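Peptidoglycan D,D-transpeptidase PbpA (Mycobacterium tuberculosis, PDB 3UPN) probably catalyses the peptide cross-linking of the peptidoglycan cell wall and probably takes part in regulating cell length. Local coordinates at residues 333-338 / 356-361. Sequence-based numbering, arbitrary orientation.
Sequences TMRPYL and YQQRRA
Thr333 meets both Gln358 and Arg359 in the backbone ladder that joins these two antiparallel strands. Gln358 N donates to Thr333 O (2.7 Å), while Thr333 N donates to Arg359 O (2.9 Å). Two residues thus stand opposite one, a beta bulge, which Gln358 accommodates with helix-like backbone angles. Past the non-hydrogen-bonded pair Met334–Gln357, Arg335 N gives a nearly straight bond to Tyr356 O (2.8 Å, 171° at the hydrogen).

Van der Waals contact follows on the face carrying Met334 and Gln357. Bends at chi2 and chi3 fold the methionine chain back, laying SD against Gln357 CG (3.5 Å) and resting CE beside the carbonyl oxygen of Tyr356 (CE to O 3.6 Å). Gln358 instead runs across Arg335 at about a right angle, with its CG 3.6 Å from Arg335 CB.

At the end of the ladder Arg335 comes obliquely to the Tyr356 ring. A turn at chi3 (-56°) carries NH2 to 3.1 Å from Tyr356 CD2, with guanidinium and ring planes nearly perpendicular (83°).

Helix 317-328 lies against this ribbon in the transpeptidase domain: Thr333 and Pro336 touch its Glu322, and Thr333 OG1 bonds to Thr326 OG1. Arg359 reaches Ser280 OG. Between the two segments the chain forms strands 339-343 and 349-352 of the six-stranded mixed sheet, then returns to close this small two-stranded sheet.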
ATOM      1  N   THR A 333     -12.563  -8.505   4.065  1.00 38.78           N
ATOM      2  CA  THR A 333     -11.172  -8.389   3.610  1.00 38.52           C
ATOM      3  C   THR A 333     -10.774  -9.554   2.712  1.00 39.18           C
ATOM      4  O   THR A 333     -10.815 -10.712   3.127  1.00 39.73           O
ATOM      5  CB  THR A 333     -10.180  -8.322   4.804  1.00 38.73           C
ATOM      6  OG1 THR A 333     -10.635  -7.342   5.748  1.00 38.43           O
ATOM      7  CG2 THR A 333      -8.736  -7.942   4.322  1.00 37.42           C
ATOM      8  N   MET A 334     -10.387  -9.246   1.477  1.00 39.06           N
ATOM      9  CA  MET A 334      -9.760 -10.250   0.606  1.00 39.01           C
ATOM     10  C   MET A 334      -8.244 -10.229   0.836  1.00 38.18           C
ATOM     11  O   MET A 334      -7.656  -9.164   1.034  1.00 37.26           O
ATOM     12  CB  MET A 334     -10.084  -9.979  -0.859  1.00 39.25           C
ATOM     13  CG  MET A 334     -11.566  -9.996  -1.199  1.00 40.76           C
ATOM     14  SD  MET A 334     -12.363 -11.572  -0.846  1.00 45.10           S
ATOM     15  CE  MET A 334     -11.539 -12.683  -1.990  1.00 44.76           C
ATOM     16  N   ARG A 335      -7.628 -11.406   0.854  1.00 38.39           N
ATOM     17  CA  ARG A 335      -6.184 -11.535   1.110  1.00 38.01           C
ATOM     18  C   ARG A 335      -5.401 -10.910  -0.040  1.00 36.15           C
ATOM     19  O   ARG A 335      -5.579 -11.308  -1.184  1.00 35.46           O
ATOM     20  CB  ARG A 335      -5.805 -13.006   1.238  1.00 39.49           C
ATOM     21  CG  ARG A 335      -4.301 -13.237   1.383  1.00 41.84           C
ATOM     22  CD  ARG A 335      -3.978 -14.702   1.252  1.00 47.19           C
ATOM     23  NE  ARG A 335      -4.738 -15.487   2.225  1.00 51.69           N
ATOM     24  CZ  ARG A 335      -4.408 -16.709   2.637  1.00 53.58           C
ATOM     25  NH1 ARG A 335      -3.309 -17.305   2.184  1.00 54.25           N
ATOM     26  NH2 ARG A 335      -5.170 -17.322   3.524  1.00 54.99           N
ATOM     27  N   PRO A 336      -4.562  -9.907   0.253  1.00 35.55           N
ATOM     28  CA  PRO A 336      -3.832  -9.258  -0.855  1.00 34.91           C
ATOM     29  C   PRO A 336      -2.805 -10.211  -1.462  1.00 34.54           C
ATOM     30  O   PRO A 336      -2.091 -10.878  -0.718  1.00 34.99           O
ATOM     31  CB  PRO A 336      -3.131  -8.073  -0.177  1.00 34.32           C
ATOM     32  CG  PRO A 336      -3.761  -7.941   1.154  1.00 35.23           C
ATOM     33  CD  PRO A 336      -4.227  -9.303   1.552  1.00 35.17           C
ATOM     34  N   TYR A 337      -2.755 -10.299  -2.790  1.00 34.22           N
ATOM     35  CA  TYR A 337      -1.720 -11.092  -3.474  1.00 33.81           C
ATOM     36  C   TYR A 337      -1.146 -10.410  -4.715  1.00 33.24           C
ATOM     37  O   TYR A 337      -1.845  -9.666  -5.415  1.00 33.23           O
ATOM     38  CB  TYR A 337      -2.220 -12.514  -3.823  1.00 33.99           C
ATOM     39  CG  TYR A 337      -3.317 -12.568  -4.873  1.00 33.96           C
ATOM     40  CD1 TYR A 337      -3.020 -12.881  -6.193  1.00 32.98           C
ATOM     41  CD2 TYR A 337      -4.664 -12.337  -4.536  1.00 33.85           C
ATOM     42  CE1 TYR A 337      -4.018 -12.941  -7.167  1.00 32.73           C
ATOM     43  CE2 TYR A 337      -5.675 -12.393  -5.510  1.00 33.28           C
ATOM     44  CZ  TYR A 337      -5.341 -12.700  -6.821  1.00 33.84           C
ATOM     45  OH  TYR A 337      -6.309 -12.776  -7.801  1.00 33.72           O
ATOM     46  N   LEU A 338       0.116 -10.712  -4.999  1.00 32.94           N
ATOM     47  CA  LEU A 338       0.864 -10.065  -6.087  1.00 33.32           C
ATOM     48  C   LEU A 338       1.036 -10.929  -7.340  1.00 34.71           C
ATOM     49  O   LEU A 338       1.219 -10.400  -8.442  1.00 34.22           O
ATOM     50  CB  LEU A 338       2.238  -9.623  -5.577  1.00 32.89           C
ATOM     51  CG  LEU A 338       3.118  -8.721  -6.442  1.00 33.06           C
ATOM     52  CD1 LEU A 338       2.338  -7.449  -6.880  1.00 32.41           C
ATOM     53  CD2 LEU A 338       4.354  -8.372  -5.655  1.00 31.29           C
ATOM     54  N   TYR A 356      -9.048 -15.267  -1.776  1.00 59.52           N
ATOM     55  CA  TYR A 356      -9.443 -15.821  -0.494  1.00 60.30           C
ATOM     56  C   TYR A 356      -9.945 -14.737   0.455  1.00 59.22           C
ATOM     57  O   TYR A 356      -9.312 -13.682   0.604  1.00 57.61           O
ATOM     58  CB  TYR A 356      -8.271 -16.598   0.121  1.00 61.50           C
ATOM     59  CG  TYR A 356      -8.575 -17.197   1.472  1.00 63.27           C
ATOM     60  CD1 TYR A 356      -9.402 -18.314   1.593  1.00 65.78           C
ATOM     61  CD2 TYR A 356      -8.046 -16.634   2.632  1.00 63.85           C
ATOM     62  CE1 TYR A 356      -9.692 -18.861   2.838  1.00 67.44           C
ATOM     63  CE2 TYR A 356      -8.321 -17.168   3.881  1.00 65.65           C
ATOM     64  CZ  TYR A 356      -9.143 -18.281   3.981  1.00 66.76           C
ATOM     65  OH  TYR A 356      -9.416 -18.805   5.225  1.00 67.53           O
ATOM     66  N   GLN A 357     -11.093 -15.000   1.083  1.00 58.96           N
ATOM     67  CA  GLN A 357     -11.667 -14.072   2.056  1.00 58.30           C
ATOM     68  C   GLN A 357     -10.973 -14.232   3.402  1.00 58.04           C
ATOM     69  O   GLN A 357     -11.091 -15.275   4.034  1.00 58.94           O
ATOM     70  CB  GLN A 357     -13.174 -14.292   2.194  1.00 59.04           C
ATOM     71  CG  GLN A 357     -13.936 -14.131   0.889  1.00 59.37           C
ATOM     72  CD  GLN A 357     -15.426 -14.309   1.051  1.00 61.02           C
ATOM     73  OE1 GLN A 357     -15.914 -14.587   2.146  1.00 61.45           O
ATOM     74  NE2 GLN A 357     -16.163 -14.139  -0.040  1.00 61.63           N
ATOM     75  N   GLN A 358     -10.238 -13.204   3.827  1.00 56.97           N
ATOM     76  CA  GLN A 358      -9.433 -13.291   5.048  1.00 56.98           C
ATOM     77  C   GLN A 358     -10.282 -13.261   6.314  1.00 56.83           C
ATOM     78  O   GLN A 358     -10.179 -14.157   7.160  1.00 57.36           O
ATOM     79  CB  GLN A 358      -8.328 -12.225   5.090  1.00 55.89           C
ATOM     80  CG  GLN A 358      -6.963 -12.766   4.663  1.00 57.12           C
ATOM     81  CD  GLN A 358      -5.791 -11.892   5.109  1.00 56.47           C
ATOM     82  OE1 GLN A 358      -5.876 -10.653   5.112  1.00 57.13           O
ATOM     83  NE2 GLN A 358      -4.685 -12.537   5.482  1.00 56.65           N
ATOM     84  N   ARG A 359     -11.118 -12.234   6.435  1.00 55.74           N
ATOM     85  CA  ARG A 359     -12.041 -12.114   7.563  1.00 55.47           C
ATOM     86  C   ARG A 359     -13.079 -11.034   7.286  1.00 53.45           C
ATOM     87  O   ARG A 359     -12.887 -10.193   6.400  1.00 52.62           O
ATOM     88  CB  ARG A 359     -11.278 -11.809   8.869  1.00 55.34           C
ATOM     89  CG  ARG A 359     -10.652 -10.427   8.940  1.00 55.64           C
ATOM     90  CD  ARG A 359      -9.662 -10.309  10.089  1.00 56.51           C
ATOM     91  NE  ARG A 359      -8.288 -10.239   9.594  1.00 61.09           N
ATOM     92  CZ  ARG A 359      -7.203 -10.100  10.356  1.00 63.37           C
ATOM     93  NH1 ARG A 359      -7.306 -10.015  11.682  1.00 64.61           N
ATOM     94  NH2 ARG A 359      -6.004 -10.054   9.782  1.00 63.35           N
ATOM     95  N   ARG A 360     -14.185 -11.074   8.027  1.00 52.20           N
ATOM     96  CA  ARG A 360     -15.116  -9.957   8.049  1.00 50.03           C
ATOM     97  C   ARG A 360     -14.666  -9.012   9.154  1.00 48.93           C
ATOM     98  O   ARG A 360     -14.507  -9.425  10.310  1.00 49.09           O
ATOM     99  CB  ARG A 360     -16.568 -10.415   8.250  1.00 50.97           C
ATOM    100  CG  ARG A 360     -17.564  -9.258   8.260  1.00 49.79           C
ATOM    101  CD  ARG A 360     -19.036  -9.703   8.278  1.00 50.39           C
ATOM    102  NE  ARG A 360     -19.554  -9.997   6.940  1.00 48.67           N
ATOM    103  CZ  ARG A 360     -19.804  -9.088   5.995  1.00 48.85           C
ATOM    104  NH1 ARG A 360     -20.279  -9.477   4.818  1.00 48.49           N
ATOM    105  NH2 ARG A 360     -19.573  -7.793   6.208  1.00 47.59           N
ATOM    106  N   ALA A 361     -14.429  -7.754   8.783  1.00 46.92           N
ATOM    107  CA  ALA A 361     -14.035  -6.725   9.735  1.00 45.47           C
ATOM    108  C   ALA A 361     -15.270  -6.063  10.361  1.00 44.96           C
ATOM    109  O   ALA A 361     -15.337  -5.863  11.580  1.00 45.20           O
ATOM    110  CB  ALA A 361     -13.141  -5.677   9.051  1.00 44.56           C
TER